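AAC3-I (Uncultured bacterium, PDB 5HMN) probably transfers an acetyl group from acetyl-coenzyme A to aminoglycoside antibiotics, giving resistance to them. Local coordinates at residues N13-M18 against A43-L48; P132-Y137 against G141-V146; L5-L10 against A101-E106. All blocks are in the same frame, centred on the assembly; numbering follows the deposited sequence.

Interaction 1: N13-M18 against A43-L48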
loop_
_atom_site.group_PDB
_atom_site.type_symbol
_atom_site.label_atom_id
_atom_site.label_comp_id
_atom_site.label_asym_id
_atom_site.label_seq_id
_atom_site.Cartn_x
_atom_site.Cartn_y
_atom_site.Cartn_z
ATOM N N ASN C 13 3.240 -5.702 22.653
ATOM C CA ASN C 13 3.568 -5.308 24.019
ATOM C C ASN C 13 4.370 -4.010 24.086
ATOM O O ASN C 13 4.897 -3.657 25.140
ATOM C CB ASN C 13 4.355 -6.423 24.712
ATOM C CG ASN C 13 3.588 -7.729 24.771
ATOM O OD1 ASN C 13 4.092 -8.781 24.374
ATOM N ND2 ASN C 13 2.361 -7.670 25.274
ATOM N N GLU C 14 4.461 -3.300 22.967
ATOM C CA GLU C 14 5.349 -2.144 22.885
ATOM C C GLU C 14 4.721 -0.935 22.205
ATOM O O GLU C 14 5.355 -0.291 21.368
ATOM C CB GLU C 14 6.637 -2.532 22.157
ATOM C CG GLU C 14 7.513 -3.496 22.946
ATOM C CD GLU C 14 8.596 -4.128 22.103
ATOM O OE1 GLU C 14 8.514 -4.032 20.864
ATOM O OE2 GLU C 14 9.530 -4.723 22.678
ATOM N N VAL C 15 3.484 -0.622 22.580
ATOM C CA VAL C 15 2.798 0.560 22.066
ATOM C C VAL C 15 3.539 1.829 22.487
ATOM O O VAL C 15 3.593 2.810 21.740
ATOM C CB VAL C 15 1.334 0.622 22.556
ATOM C CG1 VAL C 15 0.677 1.933 22.148
ATOM C CG2 VAL C 15 0.543 -0.562 22.015
ATOM N N ALA C 16 4.121 1.792 23.682
ATOM C CA ALA C 16 4.905 2.911 24.194
ATOM C C ALA C 16 6.056 3.268 23.255
ATOM O O ALA C 16 6.328 4.442 23.020
ATOM C CB ALA C 16 5.435 2.586 25.582
ATOM N N LEU C 17 6.727 2.253 22.723
ATOM C CA LEU C 17 7.813 2.463 21.766
ATOM C C LEU C 17 7.288 3.072 20.471
ATOM O O LEU C 17 7.949 3.899 19.846
ATOM C CB LEU C 17 8.535 1.147 21.472
ATOM C CG LEU C 17 9.834 0.877 22.233
ATOM C CD1 LEU C 17 9.627 1.023 23.724
ATOM C CD2 LEU C 17 10.377 -0.505 21.904
ATOM N N MET C 18 6.091 2.657 20.071
ATOM C CA MET C 18 5.466 3.172 18.860
ATOM C C MET C 18 5.208 4.670 18.985
ATOM O O MET C 18 5.405 5.424 18.033
ATOM C CB MET C 18 4.159 2.424 18.574
ATOM C CG MET C 18 3.516 2.778 17.250
ATOM S SD MET C 18 4.435 2.083 15.871
ATOM C CE MET C 18 4.002 3.221 14.565
ATOM N N ALA C 43 -5.344 0.917 22.614
ATOM C CA ALA C 43 -6.086 -0.224 22.098
ATOM C C ALA C 43 -5.982 -0.304 20.579
ATOM O O ALA C 43 -5.723 -1.372 20.026
ATOM C CB ALA C 43 -7.545 -0.145 22.528
ATOM N N TYR C 44 -6.188 0.829 19.913
ATOM C CA TYR C 44 -6.089 0.901 18.457
ATOM C C TYR C 44 -4.676 0.567 17.992
ATOM O O TYR C 44 -4.481 -0.234 17.075
ATOM C CB TYR C 44 -6.497 2.294 17.961
ATOM C CG TYR C 44 -6.304 2.518 16.470
ATOM C CD1 TYR C 44 -5.100 2.994 15.968
ATOM C CD2 TYR C 44 -7.331 2.263 15.570
ATOM C CE1 TYR C 44 -4.920 3.202 14.621
ATOM C CE2 TYR C 44 -7.162 2.471 14.215
ATOM C CZ TYR C 44 -5.953 2.942 13.747
ATOM O OH TYR C 44 -5.755 3.156 12.402
ATOM N N SER C 45 -3.691 1.189 18.630
ATOM C CA SER C 45 -2.294 0.963 18.281
ATOM C C SER C 45 -1.911 -0.492 18.513
ATOM O O SER C 45 -1.150 -1.076 17.754
ATOM C CB SER C 45 -1.378 1.886 19.090
ATOM O OG SER C 45 -1.688 3.246 18.850
ATOM N N ARG C 46 -2.458 -1.091 19.565
ATOM C CA ARG C 46 -2.121 -2.473 19.868
ATOM C C ARG C 46 -2.638 -3.469 18.829
ATOM O O ARG C 46 -1.901 -4.343 18.372
ATOM C CB ARG C 46 -2.662 -2.868 21.225
ATOM C CG ARG C 46 -2.389 -4.312 21.508
ATOM C CD ARG C 46 -2.801 -4.697 22.906
ATOM N NE ARG C 46 -2.044 -5.855 23.372
ATOM C CZ ARG C 46 -2.211 -7.089 22.920
ATOM N NH1 ARG C 46 -3.115 -7.351 21.982
ATOM N NH2 ARG C 46 -1.472 -8.076 23.405
ATOM N N ARG C 47 -3.911 -3.349 18.479
ATOM C CA ARG C 47 -4.516 -4.257 17.507
ATOM C C ARG C 47 -3.824 -4.148 16.151
ATOM O O ARG C 47 -3.743 -5.121 15.400
ATOM C CB ARG C 47 -6.008 -3.975 17.366
ATOM C CG ARG C 47 -6.840 -4.500 18.521
ATOM C CD ARG C 47 -8.317 -4.464 18.188
ATOM N NE ARG C 47 -8.761 -3.120 17.837
ATOM C CZ ARG C 47 -9.138 -2.213 18.731
ATOM N NH1 ARG C 47 -9.113 -2.511 20.023
ATOM N NH2 ARG C 47 -9.536 -1.010 18.340
ATOM N N LEU C 48 -3.311 -2.963 15.851
ATOM C CA LEU C 48 -2.561 -2.756 14.618
ATOM C C LEU C 48 -1.242 -3.526 14.655
ATOM O O LEU C 48 -0.821 -4.110 13.656
ATOM C CB LEU C 48 -2.304 -1.264 14.392
ATOM C CG LEU C 48 -1.526 -0.889 13.127
ATOM C CD1 LEU C 48 -2.254 -1.371 11.875
ATOM C CD2 LEU C 48 -1.291 0.611 13.069
#
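Val15 carries this contact, meeting Ser45 and Arg46 with its two methyl groups. The apolar part comes first. Val15 points toward 43-48 and divides its branches between two neighbouring residues of that helix. CG1 lies 3.7 Å from Ser45 CB. Its position, trans to the backbone N (chi1 173°), puts CG2 beside that nitrogen and over the start of Arg46. CG2 rests 3.9 Å from Arg46 N and 4.0 Å from Arg46 CB. One branch therefore reaches the helix backbone itself. Val15 and Arg46 are also the pair with the nearest CA atoms, 6.2 Å apart.

The polar part is looser. Arg46 runs out extended from CG to NE, with CG trans to its backbone N (chi1 177°), and carries its guanidinium to the level of Asn13. There Asn13 ND2 lies near the guanidinium plane, at its edge, 4.3 Å from Arg46 NH2. This is proximity and not a hydrogen bond. The stronger partner of the Arg46 charge is Glu50, which forms a salt bridge with NH1. Ser45 offers carbon to Val15, while its OG bonds back to the carbonyl of Arg41.

No hydrogen bond joins the two segments, so their fit rests on van der Waals packing. Glu14 occupies the N-cap position before helix 15-28, and its OE1 binds His8 NE2 and Ser11 N.

The contact joins the start of helix 15-28 to helix 42-49, near the surface of the GNAT fold. Met18 and Leu48 continue inward onto strand 54-61, at Ala56 and Phe54. The second subunit also borders the contact: Tyr44 OH is hydrogen-bonded to the carbonyl of its Lys76, and Met18 packs on its Phe77.

Interaction 2: P132-Y137 against G141-V146. With COA (coenzyme A), chain J.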
loop_
_atom_site.group_PDB
_atom_site.type_symbol
_atom_site.label_atom_id
_atom_site.label_comp_id
_atom_site.label_asym_id
_atom_site.label_seq_id
_atom_site.Cartn_x
_atom_site.Cartn_y
_atom_site.Cartn_z
ATOM N N PRO C 132 18.460 12.438 -0.588
ATOM C CA PRO C 132 19.035 11.474 0.359
ATOM C C PRO C 132 18.298 10.133 0.353
ATOM O O PRO C 132 18.942 9.083 0.344
ATOM C CB PRO C 132 18.884 12.170 1.720
ATOM C CG PRO C 132 18.363 13.569 1.425
ATOM C CD PRO C 132 18.502 13.802 -0.040
ATOM N N ALA C 133 16.969 10.176 0.349
ATOM C CA ALA C 133 16.164 8.961 0.273
ATOM C C ALA C 133 16.269 8.322 -1.113
ATOM O O ALA C 133 16.339 7.102 -1.239
ATOM C CB ALA C 133 14.709 9.265 0.610
ATOM N N ILE C 134 16.279 9.152 -2.149
ATOM C CA ILE C 134 16.386 8.653 -3.516
ATOM C C ILE C 134 17.741 7.993 -3.760
ATOM O O ILE C 134 17.820 6.959 -4.421
ATOM C CB ILE C 134 16.167 9.777 -4.542
ATOM C CG1 ILE C 134 14.805 10.433 -4.322
ATOM C CG2 ILE C 134 16.269 9.240 -5.963
ATOM C CD1 ILE C 134 14.485 11.517 -5.320
ATOM N N ALA C 135 18.803 8.584 -3.220
ATOM C CA ALA C 135 20.130 7.979 -3.309
ATOM C C ALA C 135 20.147 6.652 -2.562
ATOM O O ALA C 135 20.800 5.697 -2.983
ATOM C CB ALA C 135 21.190 8.916 -2.758
ATOM N N LEU C 136 19.419 6.607 -1.449
ATOM C CA LEU C 136 19.275 5.394 -0.655
ATOM C C LEU C 136 18.510 4.316 -1.412
ATOM O O LEU C 136 18.902 3.156 -1.429
ATOM C CB LEU C 136 18.559 5.702 0.664
ATOM C CG LEU C 136 18.199 4.509 1.553
ATOM C CD1 LEU C 136 19.417 3.998 2.299
ATOM C CD2 LEU C 136 17.084 4.875 2.524
ATOM N N TYR C 137 17.399 4.698 -2.024
ATOM C CA TYR C 137 16.558 3.726 -2.703
ATOM C C TYR C 137 17.162 3.267 -4.033
ATOM O O TYR C 137 16.940 2.134 -4.460
ATOM C CB TYR C 137 15.163 4.308 -2.926
ATOM C CG TYR C 137 14.399 4.526 -1.640
ATOM C CD1 TYR C 137 14.605 3.701 -0.541
ATOM C CD2 TYR C 137 13.482 5.559 -1.521
ATOM C CE1 TYR C 137 13.910 3.897 0.640
ATOM C CE2 TYR C 137 12.782 5.761 -0.345
ATOM C CZ TYR C 137 13.001 4.929 0.732
ATOM O OH TYR C 137 12.307 5.130 1.903
ATOM N N GLY C 141 17.292 -0.736 -4.947
ATOM C CA GLY C 141 16.285 -1.225 -5.866
ATOM C C GLY C 141 16.363 -0.633 -7.255
ATOM O O GLY C 141 17.348 0.005 -7.619
ATOM N N VAL C 142 15.311 -0.853 -8.035
ATOM C CA VAL C 142 15.228 -0.342 -9.394
ATOM C C VAL C 142 14.222 0.803 -9.463
ATOM O O VAL C 142 13.075 0.655 -9.040
ATOM C CB VAL C 142 14.818 -1.440 -10.380
ATOM C CG1 VAL C 142 14.828 -0.903 -11.807
ATOM C CG2 VAL C 142 15.742 -2.638 -10.242
ATOM N N ARG C 143 14.661 1.941 -9.993
ATOM C CA ARG C 143 13.828 3.136 -10.059
ATOM C C ARG C 143 12.926 3.155 -11.286
ATOM O O ARG C 143 13.356 2.835 -12.397
ATOM C CB ARG C 143 14.707 4.394 -10.042
ATOM C CG ARG C 143 14.127 5.583 -10.793
ATOM C CD ARG C 143 14.699 6.902 -10.298
ATOM N NE ARG C 143 16.134 6.825 -10.041
ATOM C CZ ARG C 143 16.872 7.847 -9.623
ATOM N NH1 ARG C 143 16.314 9.034 -9.423
ATOM N NH2 ARG C 143 18.171 7.685 -9.408
ATOM N N GLU C 144 11.669 3.527 -11.075
ATOM C CA GLU C 144 10.760 3.787 -12.182
ATOM C C GLU C 144 9.863 4.968 -11.838
ATOM O O GLU C 144 9.405 5.102 -10.706
ATOM C CB GLU C 144 9.930 2.547 -12.518
ATOM C CG GLU C 144 9.122 1.983 -11.368
ATOM C CD GLU C 144 8.315 0.764 -11.777
ATOM O OE1 GLU C 144 8.258 0.472 -12.991
ATOM O OE2 GLU C 144 7.744 0.095 -10.891
ATOM N N GLU C 145 9.635 5.833 -12.819
ATOM C CA GLU C 145 8.856 7.050 -12.615
ATOM C C GLU C 145 7.371 6.809 -12.858
ATOM O O GLU C 145 6.961 6.457 -13.965
ATOM C CB GLU C 145 9.372 8.164 -13.531
ATOM C CG GLU C 145 10.774 8.628 -13.175
ATOM C CD GLU C 145 11.511 9.248 -14.341
ATOM O OE1 GLU C 145 10.849 9.831 -15.226
ATOM O OE2 GLU C 145 12.757 9.145 -14.369
ATOM N N VAL C 146 6.571 7.002 -11.817
ATOM C CA VAL C 146 5.135 6.772 -11.899
ATOM C C VAL C 146 4.360 8.017 -11.479
ATOM O O VAL C 146 4.941 8.990 -10.994
ATOM C CB VAL C 146 4.699 5.585 -11.012
ATOM C CG1 VAL C 146 5.433 4.314 -11.418
ATOM C CG2 VAL C 146 4.949 5.902 -9.550
HETATM N N1A COA J . 23.076 12.280 0.281
HETATM C C2A COA J . 23.579 11.383 -0.609
HETATM N N3A COA J . 23.507 10.058 -0.431
HETATM C C4A COA J . 22.900 9.609 0.675
HETATM C C5A COA J . 22.405 10.468 1.575
HETATM C C6A COA J . 22.500 11.816 1.379
HETATM N N6A COA J . 22.072 12.947 2.118
HETATM N N7A COA J . 21.881 9.763 2.560
HETATM C C8A COA J . 22.068 8.462 2.292
HETATM N N9A COA J . 22.696 8.380 1.121
HETATM C C1B COA J . 23.075 7.241 0.459
HETATM C C2B COA J . 24.360 7.003 0.537
HETATM O O2B COA J . 24.745 6.198 -0.599
HETATM C C3B COA J . 24.516 6.120 1.760
HETATM O O3B COA J . 25.590 5.369 1.748
HETATM P P3B COA J . 27.012 5.923 2.115
HETATM O O7A COA J . 27.883 4.753 2.246
HETATM O O8A COA J . 27.493 6.752 1.021
HETATM O O9A COA J . 27.051 6.751 3.349
HETATM C C4B COA J . 23.201 5.255 1.624
HETATM O O4B COA J . 22.291 5.987 1.093
HETATM C C5B COA J . 22.722 4.789 3.014
HETATM O O5B COA J . 22.681 5.821 3.959
HETATM P P1A COA J . 22.074 5.551 5.357
HETATM O O1A COA J . 23.002 6.046 6.325
HETATM O O2A COA J . 21.870 4.153 5.531
HETATM O O3A COA J . 20.841 6.434 5.462
HETATM P P2A COA J . 20.340 7.171 6.715
HETATM O O4A COA J . 20.447 6.335 7.841
HETATM O O5A COA J . 21.072 8.367 6.869
HETATM O O6A COA J . 18.908 7.692 6.454
HETATM C CBP COA J . 17.071 8.701 5.379
HETATM C CCP COA J . 18.457 8.053 5.219
HETATM C CDP COA J . 16.114 7.739 6.055
HETATM C CEP COA J . 16.485 9.034 3.995
HETATM C CAP COA J . 17.249 9.954 6.189
HETATM O OAP COA J . 17.897 10.858 5.403
HETATM C C9P COA J . 15.949 10.570 6.609
HETATM O O9P COA J . 15.388 10.209 7.568
HETATM N N8P COA J . 15.381 11.635 5.882
HETATM C C7P COA J . 14.188 12.271 6.257
HETATM C C6P COA J . 12.878 11.540 5.910
HETATM C C5P COA J . 12.795 10.829 4.540
HETATM O O5P COA J . 13.172 11.353 3.518
HETATM N N4P COA J . 12.221 9.516 4.542
HETATM C C3P COA J . 12.054 8.693 3.391
HETATM C C2P COA J . 10.625 8.097 3.309
HETATM S S1P COA J . 10.561 6.876 2.006
#
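Ile134 sets its CG2 methyl over one face of the Arg143 guanidinium, 3.5 Å from NH1. The two side chains cross at a slant. Arg143 reaches back to the helix because its chain bends at chi3 (41°). The second link is polar: Gly141 N donates to Tyr137 O at 2.9 Å, with an N-H...O angle of 150°. It has the four-residue spacing of a helical bond, and it carries the helical bonding to Gly141, the residue between helix 131-140 and strand 142-152.

The same helix lines the coenzyme A pocket. Pro132 CB lies 3.3 Å from the adenine amino atom N6A, and Ala135 CB lies 3.5 Å from N3A of the same base. Leu136 CD1 touches the ribose carbon C5B at 3.5 Å. Tyr137 meets S1P at the edge of its ring. The modelled separation of Tyr137 OH and S1P is 2.5 Å, too short to trust in detail. A tyrosine beside the thiol is consistent with the general acid proposed for many GNAT enzymes.

Tyr137 is backed by Leu89, Val122 and Ala124 of strands 82-91 and 119-124. Strand 142-152 pairs antiparallel with a strand of the second subunit, so the sheet runs on across the dimer interface, where Ile134 packs on Leu147 of that subunit.

Interaction 3: L5-L10 against A101-E106. With COA (coenzyme A), chain J.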
loop_
_atom_site.group_PDB
_atom_site.type_symbol
_atom_site.label_atom_id
_atom_site.label_comp_id
_atom_site.label_asym_id
_atom_site.label_seq_id
_atom_site.Cartn_x
_atom_site.Cartn_y
_atom_site.Cartn_z
ATOM N N LEU C 5 24.184 -0.267 17.360
ATOM C CA LEU C 5 22.843 -0.132 16.803
ATOM C C LEU C 5 22.008 -1.381 17.044
ATOM O O LEU C 5 22.486 -2.503 16.883
ATOM C CB LEU C 5 22.912 0.164 15.305
ATOM C CG LEU C 5 21.568 0.345 14.597
ATOM C CD1 LEU C 5 20.845 1.583 15.117
ATOM C CD2 LEU C 5 21.762 0.418 13.088
ATOM N N ASP C 6 20.757 -1.175 17.435
ATOM C CA ASP C 6 19.818 -2.269 17.628
ATOM C C ASP C 6 18.545 -2.035 16.815
ATOM O O ASP C 6 17.767 -1.128 17.117
ATOM C CB ASP C 6 19.482 -2.424 19.112
ATOM C CG ASP C 6 18.524 -3.568 19.378
ATOM O OD1 ASP C 6 18.911 -4.731 19.141
ATOM O OD2 ASP C 6 17.390 -3.305 19.834
ATOM N N VAL C 7 18.347 -2.843 15.776
ATOM C CA VAL C 7 17.129 -2.770 14.973
ATOM C C VAL C 7 16.111 -3.779 15.491
ATOM O O VAL C 7 16.366 -4.983 15.509
ATOM C CB VAL C 7 17.404 -3.026 13.486
ATOM C CG1 VAL C 7 16.107 -3.008 12.708
ATOM C CG2 VAL C 7 18.364 -1.979 12.941
ATOM N N HIS C 8 14.954 -3.279 15.905
ATOM C CA HIS C 8 14.002 -4.070 16.673
ATOM C C HIS C 8 12.578 -3.987 16.108
ATOM O O HIS C 8 12.055 -2.899 15.878
ATOM C CB HIS C 8 14.036 -3.605 18.134
ATOM C CG HIS C 8 12.938 -4.162 18.980
ATOM N ND1 HIS C 8 12.798 -5.512 19.226
ATOM C CD2 HIS C 8 11.934 -3.551 19.651
ATOM C CE1 HIS C 8 11.749 -5.707 20.006
ATOM N NE2 HIS C 8 11.207 -4.534 20.278
ATOM N N GLN C 9 11.955 -5.138 15.874
ATOM C CA GLN C 9 10.558 -5.151 15.444
ATOM C C GLN C 9 9.638 -4.957 16.643
ATOM O O GLN C 9 9.716 -5.702 17.623
ATOM C CB GLN C 9 10.209 -6.448 14.720
ATOM C CG GLN C 9 8.756 -6.504 14.270
ATOM C CD GLN C 9 8.426 -7.741 13.454
ATOM O OE1 GLN C 9 9.274 -8.605 13.231
ATOM N NE2 GLN C 9 7.182 -7.828 13.002
ATOM N N LEU C 10 8.775 -3.951 16.569
ATOM C CA LEU C 10 7.872 -3.652 17.676
ATOM C C LEU C 10 6.821 -4.750 17.847
ATOM O O LEU C 10 6.235 -5.215 16.872
ATOM C CB LEU C 10 7.192 -2.298 17.463
ATOM C CG LEU C 10 8.136 -1.094 17.355
ATOM C CD1 LEU C 10 7.355 0.209 17.441
ATOM C CD2 LEU C 10 9.217 -1.148 18.418
ATOM N N ALA C 101 19.367 3.607 8.259
ATOM C CA ALA C 101 18.288 3.327 7.310
ATOM C C ALA C 101 18.543 2.041 6.531
ATOM O O ALA C 101 17.624 1.266 6.272
ATOM C CB ALA C 101 18.105 4.493 6.349
ATOM N N THR C 102 19.794 1.820 6.149
ATOM C CA THR C 102 20.167 0.599 5.447
ATOM C C THR C 102 19.930 -0.622 6.333
ATOM O O THR C 102 19.430 -1.652 5.869
ATOM C CB THR C 102 21.645 0.637 5.002
ATOM O OG1 THR C 102 21.864 1.780 4.165
ATOM C CG2 THR C 102 22.008 -0.623 4.234
ATOM N N ALA C 103 20.275 -0.493 7.609
ATOM C CA ALA C 103 20.095 -1.574 8.575
ATOM C C ALA C 103 18.621 -1.896 8.777
ATOM O O ALA C 103 18.244 -3.057 8.935
ATOM C CB ALA C 103 20.748 -1.212 9.904
ATOM N N LEU C 104 17.783 -0.864 8.770
ATOM C CA LEU C 104 16.344 -1.056 8.896
ATOM C C LEU C 104 15.781 -1.848 7.711
ATOM O O LEU C 104 14.963 -2.747 7.881
ATOM C CB LEU C 104 15.636 0.297 9.004
ATOM C CG LEU C 104 15.785 1.018 10.344
ATOM C CD1 LEU C 104 15.338 2.463 10.221
ATOM C CD2 LEU C 104 14.974 0.299 11.408
ATOM N N ILE C 105 16.230 -1.506 6.513
ATOM C CA ILE C 105 15.744 -2.166 5.305
ATOM C C ILE C 105 16.285 -3.588 5.222
ATOM O O ILE C 105 15.589 -4.505 4.790
ATOM C CB ILE C 105 16.123 -1.362 4.049
ATOM C CG1 ILE C 105 15.443 0.010 4.096
ATOM C CG2 ILE C 105 15.713 -2.102 2.776
ATOM C CD1 ILE C 105 15.785 0.919 2.947
ATOM N N GLU C 106 17.528 -3.772 5.662
ATOM C CA GLU C 106 18.129 -5.099 5.699
ATOM C C GLU C 106 17.331 -6.015 6.624
ATOM O O GLU C 106 17.147 -7.199 6.338
ATOM C CB GLU C 106 19.589 -5.020 6.152
ATOM C CG GLU C 106 20.277 -6.370 6.265
ATOM C CD GLU C 106 21.788 -6.256 6.314
ATOM O OE1 GLU C 106 22.298 -5.348 7.008
ATOM O OE2 GLU C 106 22.467 -7.072 5.654
HETATM N N1A COA J . 23.076 12.280 0.281
HETATM C C2A COA J . 23.579 11.383 -0.609
HETATM N N3A COA J . 23.507 10.058 -0.431
HETATM C C4A COA J . 22.900 9.609 0.675
HETATM C C5A COA J . 22.405 10.468 1.575
HETATM C C6A COA J . 22.500 11.816 1.379
HETATM N N6A COA J . 22.072 12.947 2.118
HETATM N N7A COA J . 21.881 9.763 2.560
HETATM C C8A COA J . 22.068 8.462 2.292
HETATM N N9A COA J . 22.696 8.380 1.121
HETATM C C1B COA J . 23.075 7.241 0.459
HETATM C C2B COA J . 24.360 7.003 0.537
HETATM O O2B COA J . 24.745 6.198 -0.599
HETATM C C3B COA J . 24.516 6.120 1.760
HETATM O O3B COA J . 25.590 5.369 1.748
HETATM P P3B COA J . 27.012 5.923 2.115
HETATM O O7A COA J . 27.883 4.753 2.246
HETATM O O8A COA J . 27.493 6.752 1.021
HETATM O O9A COA J . 27.051 6.751 3.349
HETATM C C4B COA J . 23.201 5.255 1.624
HETATM O O4B COA J . 22.291 5.987 1.093
HETATM C C5B COA J . 22.722 4.789 3.014
HETATM O O5B COA J . 22.681 5.821 3.959
HETATM P P1A COA J . 22.074 5.551 5.357
HETATM O O1A COA J . 23.002 6.046 6.325
HETATM O O2A COA J . 21.870 4.153 5.531
HETATM O O3A COA J . 20.841 6.434 5.462
HETATM P P2A COA J . 20.340 7.171 6.715
HETATM O O4A COA J . 20.447 6.335 7.841
HETATM O O5A COA J . 21.072 8.367 6.869
HETATM O O6A COA J . 18.908 7.692 6.454
HETATM C CBP COA J . 17.071 8.701 5.379
HETATM C CCP COA J . 18.457 8.053 5.219
HETATM C CDP COA J . 16.114 7.739 6.055
HETATM C CEP COA J . 16.485 9.034 3.995
HETATM C CAP COA J . 17.249 9.954 6.189
HETATM O OAP COA J . 17.897 10.858 5.403
HETATM C C9P COA J . 15.949 10.570 6.609
HETATM O O9P COA J . 15.388 10.209 7.568
HETATM N N8P COA J . 15.381 11.635 5.882
HETATM C C7P COA J . 14.188 12.271 6.257
HETATM C C6P COA J . 12.878 11.540 5.910
HETATM C C5P COA J . 12.795 10.829 4.540
HETATM O O5P COA J . 13.172 11.353 3.518
HETATM N N4P COA J . 12.221 9.516 4.542
HETATM C C3P COA J . 12.054 8.693 3.391
HETATM C C2P COA J . 10.625 8.097 3.309
HETATM S S1P COA J . 10.561 6.876 2.006
#
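Val7 sends one methyl to each of two helix residues, Ala103 and Leu104. Its CG1 meets Leu104 CD2 at 3.7 Å. CG2 sits 3.9 Å from Ala103 CB. With chi1 at 177°, CG1 lies opposite the backbone N, and the valine fork straddles the helix surface. Leu5, two residues earlier on the same side of the strand, adds CD2 at 3.7 Å from Ala103 CB. Both side chains come down on the Ala103 methyl from the strand side. No hydrogen bond crosses between strand and helix. Their short axes pass 8.9 Å apart at -38°.

Strand 5-9 is an outer strand of the central sheet, bonded to strand 54-61, and helix 100-115 packs on that sheet. Ala101, in the first turn of the helix, is the last residue of the Gln/Arg-X-X-Gly-X-Gly/Ala signature of GNAT enzymes, here with Arg and Ala. This signature cradles the coenzyme A pyrophosphate.

The polar contacts face the cofactor. Ala101 N donates to O4A at 3.0 Å, nearly straight at 164°. O2A, on the other phosphate, is gripped twice by Thr102: by its backbone N at 3.2 Å and by OG1 at 2.7 Å. The N-terminal end of the helix would probably favour these negative oxygens too. Arg97 N and Gly99 N also bind the cofactor, and Lys139 NZ is hydrogen-bonded to Thr102 OG1.

Interactions 2 and 3 both border coenzyme A and touch through Leu136, which packs on Ala101, Thr102 and Ile105. The helix of interaction 3 bonds the phosphates through backbone N-H groups and the Thr102 hydroxyl; that of interaction 2 packs along adenine and ribose and reaches the thiol with Tyr137. Interaction 1 lies away from the cofactor. It is nested in the chain loop closed by interaction 3 and meets it through Glu14 to His8 and Leu17 to Leu10. Interaction 3 is nearest the chain centre and wholly apolar between its segments. Interactions 1 and 2 lie farther out, on opposite sides, and touch the second subunit. Both involve an arginine; only interaction 2 has a hydrogen bond between its segments.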